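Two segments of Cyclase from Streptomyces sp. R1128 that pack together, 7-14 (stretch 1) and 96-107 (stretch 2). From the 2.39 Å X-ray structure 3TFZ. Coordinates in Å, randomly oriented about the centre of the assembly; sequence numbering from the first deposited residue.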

# COMPACT_ATOMS: atom_id res chain seq x y z
N VAL A 7 -8.94 5.21 -0.46
CA VAL A 7 -7.86 4.33 -0.91
C VAL A 7 -6.62 4.50 -0.09
O VAL A 7 -6.51 5.49 0.60
CB VAL A 7 -7.54 4.50 -2.43
CG1 VAL A 7 -8.85 4.28 -3.32
CG2 VAL A 7 -7.00 5.84 -2.67
N GLU A 8 -5.71 3.51 -0.13
CA GLU A 8 -4.49 3.50 0.68
C GLU A 8 -3.41 2.86 -0.11
O GLU A 8 -3.60 1.80 -0.66
CB GLU A 8 -4.67 2.77 2.02
CG GLU A 8 -5.80 3.23 2.74
CD GLU A 8 -5.82 2.77 4.19
OE1 GLU A 8 -4.79 2.30 4.66
OE2 GLU A 8 -6.91 2.80 4.83
N HIS A 9 -2.25 3.47 -0.13
CA HIS A 9 -1.13 2.90 -0.92
C HIS A 9 0.08 2.92 0.01
O HIS A 9 0.10 3.75 0.91
CB HIS A 9 -0.81 3.67 -2.20
CG HIS A 9 -1.89 3.61 -3.24
ND1 HIS A 9 -3.08 4.33 -3.13
CD2 HIS A 9 -1.96 2.96 -4.42
CE1 HIS A 9 -3.82 4.12 -4.20
NE2 HIS A 9 -3.17 3.30 -5.00
N THR A 10 1.08 2.07 -0.25
CA THR A 10 2.23 2.01 0.63
C THR A 10 3.47 1.62 -0.15
O THR A 10 3.35 1.01 -1.23
CB THR A 10 1.97 1.08 1.92
OG1 THR A 10 2.96 1.27 2.89
CG2 THR A 10 1.78 -0.45 1.60
N VAL A 11 4.63 1.93 0.45
CA VAL A 11 6.00 1.58 -0.00
C VAL A 11 6.86 1.48 1.28
O VAL A 11 6.49 2.07 2.33
CB VAL A 11 6.37 2.73 -0.96
CG1 VAL A 11 7.09 4.03 -0.39
CG2 VAL A 11 6.26 2.39 -2.48
N THR A 12 7.92 0.65 1.23
CA THR A 12 8.87 0.39 2.30
C THR A 12 10.03 1.23 1.91
O THR A 12 10.56 1.03 0.82
CB THR A 12 9.25 -1.12 2.34
OG1 THR A 12 8.13 -1.87 2.75
CG2 THR A 12 10.27 -1.39 3.39
N VAL A 13 10.46 2.17 2.77
CA VAL A 13 11.60 3.09 2.48
C VAL A 13 12.88 2.61 3.17
O VAL A 13 12.89 2.32 4.39
CB VAL A 13 11.28 4.52 2.88
CG1 VAL A 13 12.43 5.58 2.42
CG2 VAL A 13 9.90 4.95 2.23
N ALA A 14 13.97 2.44 2.41
CA ALA A 14 15.18 1.95 3.07
C ALA A 14 15.86 3.19 3.72
O ALA A 14 16.91 3.60 3.28
CB ALA A 14 16.14 1.24 2.05
N TRP A 96 -0.53 11.21 5.46
CA TRP A 96 0.74 10.47 5.35
C TRP A 96 1.00 9.86 6.70
O TRP A 96 0.82 10.56 7.67
CB TRP A 96 1.92 11.42 5.13
CG TRP A 96 1.96 12.08 3.82
CD1 TRP A 96 1.52 13.32 3.56
CD2 TRP A 96 2.54 11.58 2.55
NE1 TRP A 96 1.74 13.63 2.24
CE2 TRP A 96 2.42 12.62 1.61
CE3 TRP A 96 3.19 10.38 2.16
CZ2 TRP A 96 2.90 12.52 0.26
CZ3 TRP A 96 3.70 10.27 0.78
CH2 TRP A 96 3.53 11.34 -0.13
N ARG A 97 1.46 8.59 6.74
CA ARG A 97 1.83 7.90 7.94
C ARG A 97 3.14 7.12 7.67
O ARG A 97 3.18 6.30 6.79
CB ARG A 97 0.76 6.88 8.31
CG ARG A 97 -0.74 7.43 8.39
CD ARG A 97 -1.73 6.24 8.23
NE ARG A 97 -3.11 6.70 8.37
CZ ARG A 97 -4.19 5.94 8.27
NH1 ARG A 97 -4.09 4.65 8.03
NH2 ARG A 97 -5.39 6.48 8.43
N ALA A 98 4.17 7.32 8.52
CA ALA A 98 5.47 6.72 8.46
C ALA A 98 5.60 5.81 9.68
O ALA A 98 5.56 6.30 10.74
CB ALA A 98 6.52 7.80 8.55
N PHE A 99 5.78 4.50 9.56
CA PHE A 99 5.95 3.63 10.68
C PHE A 99 7.41 3.13 10.71
O PHE A 99 7.99 2.83 9.68
CB PHE A 99 5.02 2.46 10.54
CG PHE A 99 3.53 2.85 10.48
CD1 PHE A 99 2.78 2.84 11.62
CD2 PHE A 99 2.87 3.03 9.27
CE1 PHE A 99 1.46 3.17 11.57
CE2 PHE A 99 1.62 3.30 9.21
CZ PHE A 99 0.86 3.36 10.40
N THR A 100 8.04 3.14 11.90
CA THR A 100 9.25 2.39 12.14
C THR A 100 9.01 0.88 11.88
O THR A 100 8.13 0.22 12.57
CB THR A 100 9.65 2.57 13.62
OG1 THR A 100 10.06 3.93 13.78
CG2 THR A 100 10.75 1.73 13.94
N LEU A 101 9.75 0.34 10.90
CA LEU A 101 9.75 -1.07 10.61
C LEU A 101 10.98 -1.65 11.33
O LEU A 101 10.88 -2.57 12.16
CB LEU A 101 9.79 -1.27 9.08
CG LEU A 101 9.84 -2.71 8.51
CD1 LEU A 101 8.72 -3.67 9.03
CD2 LEU A 101 9.76 -2.63 7.04
N ASP A 102 12.15 -1.08 11.08
CA ASP A 102 13.20 -1.26 12.03
C ASP A 102 14.05 0.02 12.07
O ASP A 102 13.63 1.06 11.55
CB ASP A 102 13.97 -2.55 11.71
CG ASP A 102 14.68 -2.51 10.36
OD1 ASP A 102 14.73 -3.51 9.60
OD2 ASP A 102 15.18 -1.42 10.05
N ALA A 103 15.25 -0.07 12.60
CA ALA A 103 16.20 1.07 12.70
C ALA A 103 16.56 1.69 11.33
O ALA A 103 16.81 2.89 11.19
CB ALA A 103 17.47 0.67 13.49
N GLU A 104 16.46 0.90 10.30
CA GLU A 104 16.84 1.37 9.01
C GLU A 104 15.76 1.45 8.07
O GLU A 104 16.06 1.83 6.97
CB GLU A 104 17.83 0.38 8.38
CG GLU A 104 19.18 0.38 9.10
CD GLU A 104 20.01 -0.80 8.66
OE1 GLU A 104 21.06 -1.08 9.30
OE2 GLU A 104 19.60 -1.45 7.68
N ARG A 105 14.57 0.93 8.37
CA ARG A 105 13.50 0.89 7.37
C ARG A 105 12.23 1.47 7.90
O ARG A 105 12.03 1.48 9.11
CB ARG A 105 13.25 -0.51 6.82
CG ARG A 105 14.50 -1.12 6.24
CD ARG A 105 14.17 -2.55 5.80
NE ARG A 105 13.91 -3.42 6.94
CZ ARG A 105 13.17 -4.52 6.84
NH1 ARG A 105 12.59 -4.82 5.68
NH2 ARG A 105 12.95 -5.27 7.92
N THR A 106 11.41 2.01 6.99
CA THR A 106 10.22 2.73 7.40
C THR A 106 9.13 2.22 6.47
O THR A 106 9.31 2.13 5.29
CB THR A 106 10.45 4.26 7.16
OG1 THR A 106 11.49 4.72 7.96
CG2 THR A 106 9.28 5.16 7.47
N GLN A 107 7.96 1.93 7.00
CA GLN A 107 6.79 1.72 6.15
C GLN A 107 6.13 3.12 5.90
O GLN A 107 5.79 3.84 6.85
CB GLN A 107 5.80 0.81 6.87
CG GLN A 107 4.64 0.21 6.01
CD GLN A 107 5.14 -0.85 5.10
OE1 GLN A 107 5.71 -1.86 5.52
NE2 GLN A 107 4.94 -0.64 3.82

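Strand 7-13 runs alongside the strand that contains Thr106 and Gln107, edge to edge, their N-to-C directions 170° apart and hence antiparallel. Between the backbones, Val13 and Thr106 form the hydrogen-bonded pair, with Val13 N donating to Thr106 O (2.8 Å, nearly straight at 169°) and Thr106 N donating to Val13 O (3.0 Å, 149°). The same two carbonyls also receive CA-H...O contacts, Thr12 CA to Thr106 O at 3.5 Å and Arg105 CA to Val13 O at 3.4 Å, as is common where antiparallel strands lie close. Thr12 and Gln107 form the adjacent non-hydrogen-bonded pair, Thr12 CA to Gln107 CA 4.6 Å. One hydrogen bond comes from a side chain: Gln107 bends at chi2 (73°, p) and brings its amide back to stretch 1, where Gln107 NE2 donates to Thr10 OG1 (2.9 Å, 156°), tying the strands together beyond the backbone pairs. Apolar packing occurs on the face shared by Thr12 and Gln107, where Thr12 CG2 rests 3.9 Å from Leu101 CD2; on the face of Val13 and Thr106, Val13 CB and Thr106 CB are 4.4 Å apart. Opposite charges approach where Glu8 OE1 lies 4.2 Å from Arg97 NH1, well out of the guanidinium plane, so the attraction is between charges alone.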